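Local structure of protein FkbI (Streptomyces hygroscopicus, 1R2J) at residues His267-Leu271 with Thr317-Val321; Ala230-Val234 with Ala278-Glu283; Leu25-Leu30 with Cys68-Val74; Leu7-Leu11 with Arg32-Leu38. The protein binds FAD and probably acts as an acyl-ACP dehydrogenase in making the methoxymalonyl extender unit of the polyketide FK520. All blocks are in the same frame, centred on the assembly; numbering follows the deposited sequence.

Contact 1 (His267-Leu271 with Thr317-Val321); sequences HIADL and TAAQV
His267 and Thr317 meet where two near-antiparallel helices of the C-terminal helical bundle of the acyl-CoA dehydrogenase fold pass each other. The short helical segments 267-271 and 317-321 run at 150° between their N-to-C directions, their axes coming within 10.1 Å. That spacing is bridged mainly by His267, Thr317 and Leu271.

The methyl of Thr317 does most of the touching. With CG2 anti to the backbone N (the hydroxyl lies at chi1 -63°), the methyl points across the gap, where Thr317 CG2 sits 3.6 Å from His267 CB and 3.7 Å from His267 ND1. It therefore meets the root of the imidazole obliquely. The hydroxyl faces back into its own helix and bonds to the carbonyl of Ala313, so the threonine offers the neighbouring helix only carbon.

One turn further on, Val321 presses its CG2 on the same His267 CB at 3.8 Å, and His267 CB is thus held by two methyls from successive turns. The ring runs outward past them toward Gln320, in the partly exposed part of the contact. On the buried side, Leu271 CG lies 3.9 Å from Thr317 CG2 as the two chains slide past each other in opposite directions. Helix 219-248 backs this region, with Ala244 against Leu271 and Cys240 against Ala318. At its inner end the contact finishes with Leu271 CD1 lying 4.1 Å from Ala318 CB.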
loop_
_atom_site.group_PDB
_atom_site.type_symbol
_atom_site.label_atom_id
_atom_site.label_comp_id
_atom_site.label_asym_id
_atom_site.label_seq_id
_atom_site.Cartn_x
_atom_site.Cartn_y
_atom_site.Cartn_z
ATOM N N HIS A 267 11.105 -19.029 -18.779
ATOM C CA HIS A 267 10.686 -18.428 -17.516
ATOM C C HIS A 267 11.212 -17.004 -17.426
ATOM O O HIS A 267 10.529 -16.111 -16.935
ATOM C CB HIS A 267 11.216 -19.230 -16.326
ATOM C CG HIS A 267 10.532 -20.546 -16.136
ATOM N ND1 HIS A 267 9.167 -20.694 -16.247
ATOM C CD2 HIS A 267 11.017 -21.767 -15.807
ATOM C CE1 HIS A 267 8.841 -21.949 -15.996
ATOM N NE2 HIS A 267 9.945 -22.621 -15.726
ATOM N N ILE A 268 12.436 -16.797 -17.896
ATOM C CA ILE A 268 13.039 -15.470 -17.858
ATOM C C ILE A 268 12.252 -14.524 -18.760
ATOM O O ILE A 268 12.001 -13.370 -18.406
ATOM C CB ILE A 268 14.509 -15.531 -18.301
ATOM C CG1 ILE A 268 15.299 -16.388 -17.307
ATOM C CG2 ILE A 268 15.102 -14.130 -18.351
ATOM C CD1 ILE A 268 16.572 -16.971 -17.876
ATOM N N ALA A 269 11.841 -15.029 -19.915
ATOM C CA ALA A 269 11.067 -14.241 -20.864
ATOM C C ALA A 269 9.710 -13.867 -20.254
ATOM O O ALA A 269 9.230 -12.739 -20.415
ATOM C CB ALA A 269 10.862 -15.031 -22.153
ATOM N N ASP A 270 9.091 -14.817 -19.559
ATOM C CA ASP A 270 7.794 -14.553 -18.950
ATOM C C ASP A 270 7.934 -13.556 -17.802
ATOM O O ASP A 270 7.050 -12.733 -17.580
ATOM C CB ASP A 270 7.147 -15.859 -18.471
ATOM C CG ASP A 270 6.877 -16.832 -19.619
ATOM O OD1 ASP A 270 6.693 -16.374 -20.764
ATOM O OD2 ASP A 270 6.837 -18.052 -19.385
ATOM N N LEU A 271 9.050 -13.613 -17.082
ATOM C CA LEU A 271 9.268 -12.673 -15.978
ATOM C C LEU A 271 9.488 -11.265 -16.515
ATOM O O LEU A 271 8.954 -10.290 -15.982
ATOM C CB LEU A 271 10.474 -13.100 -15.136
ATOM C CG LEU A 271 10.195 -14.088 -13.996
ATOM C CD1 LEU A 271 11.506 -14.591 -13.415
ATOM C CD2 LEU A 271 9.362 -13.395 -12.914
ATOM N N THR A 317 7.252 -18.061 -10.531
ATOM C CA THR A 317 8.174 -18.406 -11.613
ATOM C C THR A 317 9.626 -18.203 -11.179
ATOM O O THR A 317 10.490 -19.044 -11.449
ATOM C CB THR A 317 7.877 -17.548 -12.853
ATOM O OG1 THR A 317 6.556 -17.854 -13.318
ATOM C CG2 THR A 317 8.887 -17.814 -13.967
ATOM N N ALA A 318 9.888 -17.091 -10.495
ATOM C CA ALA A 318 11.234 -16.787 -10.021
ATOM C C ALA A 318 11.652 -17.817 -8.970
ATOM O O ALA A 318 12.802 -18.257 -8.940
ATOM C CB ALA A 318 11.288 -15.371 -9.424
ATOM N N ALA A 319 10.720 -18.192 -8.101
ATOM C CA ALA A 319 11.030 -19.178 -7.075
ATOM C C ALA A 319 11.421 -20.488 -7.744
ATOM O O ALA A 319 12.309 -21.190 -7.268
ATOM C CB ALA A 319 9.828 -19.392 -6.158
ATOM N N GLN A 320 10.756 -20.812 -8.848
ATOM C CA GLN A 320 11.043 -22.043 -9.579
ATOM C C GLN A 320 12.472 -22.006 -10.125
ATOM O O GLN A 320 13.218 -22.976 -10.008
ATOM C CB GLN A 320 10.055 -22.211 -10.732
ATOM C CG GLN A 320 10.208 -23.519 -11.495
ATOM C CD GLN A 320 9.713 -24.700 -10.694
ATOM O OE1 GLN A 320 10.045 -25.854 -10.984
ATOM N NE2 GLN A 320 8.905 -24.418 -9.680
ATOM N N VAL A 321 12.840 -20.880 -10.725
ATOM C CA VAL A 321 14.170 -20.691 -11.295
ATOM C C VAL A 321 15.264 -20.832 -10.240
ATOM O O VAL A 321 16.220 -21.599 -10.416
ATOM C CB VAL A 321 14.273 -19.299 -11.968
ATOM C CG1 VAL A 321 15.704 -19.042 -12.453
ATOM C CG2 VAL A 321 13.295 -19.229 -13.151
#

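Contact 2 (Ala230-Val234 with Ala278-Glu283); sequences AWGCV and AARVCE
Cys282 lays its CB over the six-membered ring of Trp231, 3.5 Å from the ring centroid and only 10° off the ring normal, a CH-pi contact on the face of the indole. Its sulfur lies over the same face, Cys282 SG being 4.5 Å from that centroid, a sulfur-aromatic contact. From there the thiol reaches into the groove between Ala230 and Val234: Ala230 CB is 3.7 Å from Cys282 SG, and Val234 CG2 also touches the sulfur. Val234 CG2 continues to Ala278, 3.8 Å from Ala278 CB, where the two backbones come near.

At the six-membered end of the indole, Glu283 CG comes obliquely to Trp231 CH2 at 3.7 Å, the two side chains crossing at about a right angle. The carboxylate beyond is gripped side-on by Arg280, from NE to Glu283 OE2 and from NH2 to Glu283 OE1 (2.9 Å). This salt bridge steadies the glutamate chain beside the ring. Glu59, Thr61 and Ala62 of helix 54-67 also pack on the indole. Putting an alanine at Trp231 would probably open a gap over Cys282 CB and leave the stem of Glu283 without its aromatic neighbour.

The helices run nearly antiparallel, at 154°. Across them the adhesion is apolar, sulfur and aromatic, with the salt bridge made within helix 262-287, so its junction with helix 219-248 in the C-terminal helical domain of the acyl-CoA dehydrogenase fold probably depends on close shape fit.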
loop_
_atom_site.group_PDB
_atom_site.type_symbol
_atom_site.label_atom_id
_atom_site.label_comp_id
_atom_site.label_asym_id
_atom_site.label_seq_id
_atom_site.Cartn_x
_atom_site.Cartn_y
_atom_site.Cartn_z
ATOM N N ALA A 230 -0.142 -1.049 -7.201
ATOM C CA ALA A 230 0.195 -1.428 -8.573
ATOM C C ALA A 230 1.690 -1.190 -8.840
ATOM O O ALA A 230 2.379 -2.054 -9.372
ATOM C CB ALA A 230 -0.667 -0.637 -9.563
ATOM N N TRP A 231 2.191 -0.022 -8.450
ATOM C CA TRP A 231 3.603 0.292 -8.641
ATOM C C TRP A 231 4.446 -0.588 -7.727
ATOM O O TRP A 231 5.552 -0.984 -8.084
ATOM C CB TRP A 231 3.885 1.773 -8.346
ATOM C CG TRP A 231 3.520 2.683 -9.476
ATOM C CD1 TRP A 231 2.491 3.584 -9.508
ATOM C CD2 TRP A 231 4.186 2.789 -10.743
ATOM N NE1 TRP A 231 2.479 4.245 -10.717
ATOM C CE2 TRP A 231 3.506 3.776 -11.493
ATOM C CE3 TRP A 231 5.292 2.146 -11.318
ATOM C CZ2 TRP A 231 3.896 4.135 -12.787
ATOM C CZ3 TRP A 231 5.679 2.506 -12.608
ATOM C CH2 TRP A 231 4.979 3.493 -13.325
ATOM N N GLY A 232 3.913 -0.898 -6.552
ATOM C CA GLY A 232 4.637 -1.747 -5.629
ATOM C C GLY A 232 4.861 -3.103 -6.278
ATOM O O GLY A 232 5.941 -3.696 -6.159
ATOM N N CYS A 233 3.844 -3.590 -6.983
ATOM C CA CYS A 233 3.938 -4.888 -7.652
ATOM C C CYS A 233 4.920 -4.872 -8.802
ATOM O O CYS A 233 5.554 -5.884 -9.096
ATOM C CB CYS A 233 2.562 -5.340 -8.129
ATOM S SG CYS A 233 1.463 -5.672 -6.735
ATOM N N VAL A 234 5.034 -3.731 -9.470
ATOM C CA VAL A 234 6.011 -3.608 -10.544
ATOM C C VAL A 234 7.375 -3.821 -9.877
ATOM O O VAL A 234 8.263 -4.444 -10.451
ATOM C CB VAL A 234 5.982 -2.202 -11.191
ATOM C CG1 VAL A 234 7.121 -2.066 -12.202
ATOM C CG2 VAL A 234 4.648 -1.979 -11.883
ATOM N N ALA A 278 3.149 -4.912 -16.404
ATOM C CA ALA A 278 2.773 -4.199 -15.185
ATOM C C ALA A 278 3.204 -2.727 -15.237
ATOM O O ALA A 278 2.459 -1.833 -14.833
ATOM C CB ALA A 278 3.394 -4.892 -13.965
ATOM N N ALA A 279 4.405 -2.475 -15.742
ATOM C CA ALA A 279 4.903 -1.105 -15.834
ATOM C C ALA A 279 4.068 -0.250 -16.795
ATOM O O ALA A 279 3.700 0.884 -16.475
ATOM C CB ALA A 279 6.366 -1.111 -16.271
ATOM N N ARG A 280 3.772 -0.796 -17.971
ATOM C CA ARG A 280 2.994 -0.078 -18.971
ATOM C C ARG A 280 1.630 0.332 -18.430
ATOM O O ARG A 280 1.219 1.480 -18.571
ATOM C CB ARG A 280 2.792 -0.947 -20.218
ATOM C CG ARG A 280 4.076 -1.391 -20.929
ATOM C CD ARG A 280 4.877 -0.220 -21.459
ATOM N NE ARG A 280 5.824 0.301 -20.478
ATOM C CZ ARG A 280 6.997 -0.256 -20.191
ATOM N NH1 ARG A 280 7.391 -1.367 -20.807
ATOM N NH2 ARG A 280 7.786 0.309 -19.294
ATOM N N VAL A 281 0.935 -0.609 -17.798
ATOM C CA VAL A 281 -0.390 -0.323 -17.267
ATOM C C VAL A 281 -0.328 0.696 -16.128
ATOM O O VAL A 281 -1.230 1.530 -15.978
ATOM C CB VAL A 281 -1.095 -1.638 -16.819
ATOM C CG1 VAL A 281 -0.390 -2.241 -15.617
ATOM C CG2 VAL A 281 -2.554 -1.365 -16.519
ATOM N N CYS A 282 0.744 0.649 -15.341
ATOM C CA CYS A 282 0.908 1.588 -14.227
ATOM C C CYS A 282 1.177 2.990 -14.755
ATOM O O CYS A 282 0.676 3.978 -14.211
ATOM C CB CYS A 282 2.058 1.157 -13.316
ATOM S SG CYS A 282 1.721 -0.353 -12.394
ATOM N N GLU A 283 1.966 3.064 -15.825
ATOM C CA GLU A 283 2.302 4.334 -16.452
ATOM C C GLU A 283 1.048 4.993 -17.035
ATOM O O GLU A 283 0.840 6.201 -16.892
ATOM C CB GLU A 283 3.333 4.102 -17.560
ATOM C CG GLU A 283 4.715 3.715 -17.043
ATOM C CD GLU A 283 5.561 3.051 -18.106
ATOM O OE1 GLU A 283 6.677 2.592 -17.791
ATOM O OE2 GLU A 283 5.104 2.981 -19.263
#

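Contact 3 (Leu25-Leu30 with Cys68-Val74); sequences LPRDLL and CSSLRSV
Leu25 and Leu30 both carry CG anti to the carbonyl carbon (chi1 -68° in Leu25), whereas Leu71 swings CG anti to its backbone N (177°), and these settings bring the branches of the three leucines together with Val74. The contact packs the start of helix 27-35 on helix 69-88 in the N-terminal helical domain of the acyl-CoA dehydrogenase fold. Leu25 CD1 settles in the angle between Leu71 and Val74, 3.8 Å from Leu71 CA and 3.8 Å from Val74 CG2. Its other branch lies near Cys68, with Leu25 CD2 4.3 Å from Cys68 SG.

Leu30, in the first turn of helix 27-35, approaches from beside it. Leu30 CD2 touches Leu71 CD1 at 3.6 Å as the two chains slide past each other in opposite directions, and the same methyl meets Val74 CG1 while crossing that valine at about a right angle. Leu25 and Leu30 thus take one methyl each of Val74.

The start of helix 69-88 is fixed by its own cap: Cys68, the N-cap residue, takes the backbone N-H of Leu71 on its sulfur (Leu71 N to Cys68 SG 3.3 Å, at a nearly straight 167°). Ser70 is held through its hydroxyl by the backbone N of Ala188. The Val74 side chain is about 6 Å from that of FAD-binding Thr144. Trp19 of helix 16-22 covers Leu25 and Leu29, helix 5-12 adds Leu8 and Val12 against Leu71, and the loop residues Leu106 and Tyr148 close over Leu30.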
loop_
_atom_site.group_PDB
_atom_site.type_symbol
_atom_site.label_atom_id
_atom_site.label_comp_id
_atom_site.label_asym_id
_atom_site.label_seq_id
_atom_site.Cartn_x
_atom_site.Cartn_y
_atom_site.Cartn_z
ATOM N N LEU A 25 10.051 -3.089 11.250
ATOM C CA LEU A 25 10.895 -2.118 10.570
ATOM C C LEU A 25 11.400 -1.133 11.626
ATOM O O LEU A 25 10.738 -0.906 12.637
ATOM C CB LEU A 25 10.087 -1.351 9.519
ATOM C CG LEU A 25 9.579 -2.072 8.268
ATOM C CD1 LEU A 25 8.647 -1.150 7.490
ATOM C CD2 LEU A 25 10.757 -2.493 7.409
ATOM N N PRO A 26 12.580 -0.537 11.407
ATOM C CA PRO A 26 13.114 0.423 12.380
ATOM C C PRO A 26 12.271 1.701 12.385
ATOM O O PRO A 26 12.099 2.339 11.345
ATOM C CB PRO A 26 14.533 0.695 11.872
ATOM C CG PRO A 26 14.855 -0.499 11.020
ATOM C CD PRO A 26 13.554 -0.806 10.339
ATOM N N ARG A 27 11.749 2.063 13.552
ATOM C CA ARG A 27 10.938 3.269 13.708
ATOM C C ARG A 27 11.694 4.500 13.214
ATOM O O ARG A 27 11.120 5.363 12.549
ATOM C CB ARG A 27 10.567 3.459 15.182
ATOM C CG ARG A 27 11.742 3.225 16.134
ATOM C CD ARG A 27 11.433 3.643 17.569
ATOM N NE ARG A 27 11.497 5.092 17.754
ATOM C CZ ARG A 27 11.350 5.701 18.927
ATOM N NH1 ARG A 27 11.132 4.988 20.024
ATOM N NH2 ARG A 27 11.413 7.026 19.005
ATOM N N ASP A 28 12.980 4.570 13.551
ATOM C CA ASP A 28 13.842 5.684 13.151
ATOM C C ASP A 28 13.931 5.880 11.640
ATOM O O ASP A 28 14.082 7.006 11.165
ATOM C CB ASP A 28 15.260 5.489 13.705
ATOM C CG ASP A 28 15.380 5.883 15.165
ATOM O OD1 ASP A 28 16.478 5.707 15.740
ATOM O OD2 ASP A 28 14.383 6.370 15.739
ATOM N N LEU A 29 13.849 4.792 10.879
ATOM C CA LEU A 29 13.937 4.894 9.425
ATOM C C LEU A 29 12.685 5.521 8.833
ATOM O O LEU A 29 12.759 6.362 7.936
ATOM C CB LEU A 29 14.142 3.517 8.788
ATOM C CG LEU A 29 14.184 3.571 7.252
ATOM C CD1 LEU A 29 15.445 4.298 6.809
ATOM C CD2 LEU A 29 14.155 2.166 6.668
ATOM N N LEU A 30 11.533 5.107 9.346
ATOM C CA LEU A 30 10.261 5.609 8.852
ATOM C C LEU A 30 10.107 7.108 9.096
ATOM O O LEU A 30 9.703 7.843 8.198
ATOM C CB LEU A 30 9.111 4.823 9.493
ATOM C CG LEU A 30 9.179 3.303 9.269
ATOM C CD1 LEU A 30 7.948 2.624 9.874
ATOM C CD2 LEU A 30 9.246 3.007 7.773
ATOM N N CYS A 68 11.942 -3.977 -0.380
ATOM C CA CYS A 68 11.184 -4.499 0.751
ATOM C C CYS A 68 9.739 -4.054 0.601
ATOM O O CYS A 68 9.458 -2.856 0.577
ATOM C CB CYS A 68 11.762 -3.960 2.067
ATOM S SG CYS A 68 10.713 -4.260 3.501
ATOM N N SER A 69 8.819 -5.008 0.506
ATOM C CA SER A 69 7.411 -4.661 0.336
ATOM C C SER A 69 6.735 -4.219 1.635
ATOM O O SER A 69 5.653 -3.642 1.599
ATOM C CB SER A 69 6.644 -5.829 -0.304
ATOM O OG SER A 69 7.145 -6.107 -1.611
ATOM N N SER A 70 7.354 -4.504 2.780
ATOM C CA SER A 70 6.789 -4.058 4.056
ATOM C C SER A 70 6.991 -2.539 4.101
ATOM O O SER A 70 6.072 -1.775 4.419
ATOM C CB SER A 70 7.516 -4.691 5.248
ATOM O OG SER A 70 7.132 -6.034 5.460
ATOM N N LEU A 71 8.206 -2.108 3.775
ATOM C CA LEU A 71 8.519 -0.689 3.761
ATOM C C LEU A 71 7.621 -0.006 2.732
ATOM O O LEU A 71 7.076 1.070 2.989
ATOM C CB LEU A 71 9.996 -0.477 3.406
ATOM C CG LEU A 71 10.489 0.968 3.269
ATOM C CD1 LEU A 71 10.204 1.743 4.551
ATOM C CD2 LEU A 71 11.991 0.964 2.974
ATOM N N ARG A 72 7.461 -0.651 1.577
ATOM C CA ARG A 72 6.629 -0.132 0.492
ATOM C C ARG A 72 5.194 0.042 0.988
ATOM O O ARG A 72 4.526 1.023 0.656
ATOM C CB ARG A 72 6.659 -1.110 -0.685
ATOM C CG ARG A 72 6.297 -0.536 -2.054
ATOM C CD ARG A 72 4.802 -0.408 -2.283
ATOM N NE ARG A 72 4.001 -1.535 -1.805
ATOM C CZ ARG A 72 4.202 -2.818 -2.095
ATOM N NH1 ARG A 72 5.211 -3.203 -2.877
ATOM N NH2 ARG A 72 3.360 -3.727 -1.614
ATOM N N SER A 73 4.725 -0.911 1.792
ATOM C CA SER A 73 3.365 -0.846 2.319
ATOM C C SER A 73 3.165 0.380 3.208
ATOM O O SER A 73 2.070 0.942 3.258
ATOM C CB SER A 73 3.033 -2.126 3.088
ATOM O OG SER A 73 2.909 -3.223 2.196
ATOM N N VAL A 74 4.225 0.788 3.903
ATOM C CA VAL A 74 4.163 1.958 4.771
ATOM C C VAL A 74 3.998 3.199 3.908
ATOM O O VAL A 74 3.260 4.118 4.266
ATOM C CB VAL A 74 5.440 2.089 5.637
ATOM C CG1 VAL A 74 5.372 3.349 6.495
ATOM C CG2 VAL A 74 5.573 0.874 6.534
#

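Contact 4 (Leu7-Leu11 with Arg32-Leu38); sequences LLTDL and RLGADGL
The N-terminal helical domain of the acyl-CoA dehydrogenase fold brings its first helix, 5-12, against the end of helix 27-35, and Leu7, Leu8 and Leu11 face Arg32, Leu33 and Leu38 across the join. On the outer side, Leu7 meets the guanidinium of Arg32 obliquely with both branches: Leu7 CD2 is 4.0 Å from Arg32 NH1, and Leu7 CD1 leans on Arg32 NH2. Leu7 CD2 also reaches Leu38 CD1 at 4.1 Å. The arginine is steadied from the turn that follows its helix, since Arg32 NH1 bonds Asp36 OD2 at 2.9 Å, on the syn side but tilted 23° from the carboxylate plane, with the oxygen in the guanidinium plane.

Deeper in, Leu8 splits its branches, CD1 toward Leu33 and CD2 toward Leu38, with Leu8 CD2 4.2 Å from Leu38 CD1. Leu11 spans from Arg32 to Leu33, and Leu11 CD2 lies 3.4 Å from Leu33 CD1, tighter than an ordinary carbon contact. Replacing Leu7 with a serine is likely to remove much of the apolar cover on the guanidinium and leave a gap beside Leu38 CD1.

Phe60 of helix 54-67 packs on both Leu8 and Leu38. Leu38 is brought back to this core by the turn before it: Gly37, at positive phi (85°), ends helix 27-35, and Gly37 N bonds Gly34 O at 3.0 Å while Leu38 N makes a weak bond to Leu33 O, the pattern of a Schellman motif.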
loop_
_atom_site.group_PDB
_atom_site.type_symbol
_atom_site.label_atom_id
_atom_site.label_comp_id
_atom_site.label_asym_id
_atom_site.label_seq_id
_atom_site.Cartn_x
_atom_site.Cartn_y
_atom_site.Cartn_z
ATOM N N LEU A 7 19.414 6.210 -2.544
ATOM C CA LEU A 7 19.335 6.423 -1.108
ATOM C C LEU A 7 18.618 5.266 -0.406
ATOM O O LEU A 7 19.075 4.807 0.642
ATOM C CB LEU A 7 18.593 7.733 -0.807
ATOM C CG LEU A 7 18.248 7.999 0.662
ATOM C CD1 LEU A 7 19.517 8.303 1.429
ATOM C CD2 LEU A 7 17.278 9.173 0.770
ATOM N N LEU A 8 17.504 4.814 -0.989
ATOM C CA LEU A 8 16.687 3.732 -0.438
ATOM C C LEU A 8 17.383 2.399 -0.599
ATOM O O LEU A 8 17.192 1.473 0.201
ATOM C CB LEU A 8 15.341 3.643 -1.158
ATOM C CG LEU A 8 14.227 4.338 -0.385
ATOM C CD1 LEU A 8 14.001 3.628 0.956
ATOM C CD2 LEU A 8 14.610 5.781 -0.182
ATOM N N THR A 9 18.184 2.290 -1.656
ATOM C CA THR A 9 18.902 1.041 -1.858
ATOM C C THR A 9 19.845 0.978 -0.694
ATOM O O THR A 9 20.159 -0.113 -0.204
ATOM C CB THR A 9 19.885 0.991 -3.046
ATOM O OG1 THR A 9 20.985 1.879 -2.820
ATOM C CG2 THR A 9 19.177 1.294 -4.336
ATOM N N ASP A 10 20.404 2.110 -0.250
ATOM C CA ASP A 10 21.289 1.817 0.838
ATOM C C ASP A 10 20.820 1.900 2.272
ATOM O O ASP A 10 21.450 1.371 3.183
ATOM C CB ASP A 10 22.752 2.337 0.680
ATOM C CG ASP A 10 23.247 2.576 -0.749
ATOM O OD1 ASP A 10 23.565 3.711 -1.121
ATOM O OD2 ASP A 10 23.350 1.562 -1.467
ATOM N N LEU A 11 19.676 2.560 2.402
ATOM C CA LEU A 11 18.927 2.700 3.608
ATOM C C LEU A 11 18.578 1.208 3.800
ATOM O O LEU A 11 19.036 0.569 4.737
ATOM C CB LEU A 11 17.676 3.560 3.391
ATOM C CG LEU A 11 17.815 4.961 3.992
ATOM C CD1 LEU A 11 19.143 5.546 3.569
ATOM C CD2 LEU A 11 16.671 5.853 3.559
ATOM N N ARG A 32 12.468 9.211 9.491
ATOM C CA ARG A 32 13.489 9.833 8.654
ATOM C C ARG A 32 12.962 10.021 7.227
ATOM O O ARG A 32 13.076 11.103 6.643
ATOM C CB ARG A 32 14.735 8.942 8.645
ATOM C CG ARG A 32 16.039 9.633 8.277
ATOM C CD ARG A 32 16.301 9.670 6.788
ATOM N NE ARG A 32 17.711 9.393 6.513
ATOM C CZ ARG A 32 18.361 9.791 5.421
ATOM N NH1 ARG A 32 17.732 10.497 4.487
ATOM N NH2 ARG A 32 19.643 9.482 5.262
ATOM N N LEU A 33 12.393 8.960 6.665
ATOM C CA LEU A 33 11.832 9.012 5.315
ATOM C C LEU A 33 10.597 9.912 5.287
ATOM O O LEU A 33 10.365 10.632 4.316
ATOM C CB LEU A 33 11.442 7.603 4.854
ATOM C CG LEU A 33 12.509 6.652 4.301
ATOM C CD1 LEU A 33 13.771 6.725 5.120
ATOM C CD2 LEU A 33 11.951 5.233 4.310
ATOM N N GLY A 34 9.796 9.860 6.351
ATOM C CA GLY A 34 8.601 10.683 6.412
ATOM C C GLY A 34 8.967 12.159 6.399
ATOM O O GLY A 34 8.372 12.961 5.674
ATOM N N ALA A 35 9.965 12.508 7.209
ATOM C CA ALA A 35 10.440 13.883 7.310
ATOM C C ALA A 35 11.089 14.335 6.002
ATOM O O ALA A 35 11.133 15.527 5.716
ATOM C CB ALA A 35 11.432 14.011 8.468
ATOM N N ASP A 36 11.596 13.389 5.211
ATOM C CA ASP A 36 12.207 13.741 3.930
ATOM C C ASP A 36 11.136 13.914 2.855
ATOM O O ASP A 36 11.449 14.272 1.721
ATOM C CB ASP A 36 13.190 12.667 3.449
ATOM C CG ASP A 36 14.458 12.598 4.289
ATOM O OD1 ASP A 36 14.884 13.638 4.836
ATOM O OD2 ASP A 36 15.039 11.493 4.382
ATOM N N GLY A 37 9.879 13.648 3.205
ATOM C CA GLY A 37 8.803 13.773 2.236
ATOM C C GLY A 37 8.613 12.525 1.382
ATOM O O GLY A 37 7.718 12.462 0.531
ATOM N N LEU A 38 9.470 11.530 1.585
ATOM C CA LEU A 38 9.359 10.292 0.831
ATOM C C LEU A 38 8.197 9.564 1.505
ATOM O O LEU A 38 7.790 9.951 2.594
ATOM C CB LEU A 38 10.661 9.495 0.937
ATOM C CG LEU A 38 11.922 10.289 0.575
ATOM C CD1 LEU A 38 13.155 9.514 1.019
ATOM C CD2 LEU A 38 11.956 10.569 -0.925
#

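How the contacts relate
From the N terminus, the chain lays down helix 5-12 and comes back with helix 27-35 and its following turn to close contact 4 over 20 intervening residues. Contact 3 opens between the halves of contact 4, at residue 25, and closes later on helix 69-88, so these two cross; they share helix 27-35 and touch, Leu71 CD2 lying 3.9 Å from Leu8 CD1. Contacts 1 and 2 also cross, through helix 262-287: contact 2 ties it back to helix 219-248 over 43 intervening residues, contact 1 forward to helix 297-322 over 45. The N-terminal and C-terminal helical parts meet, among other places, where Arg72 NH1 of contact 3 packs on Gly232 CA of contact 2.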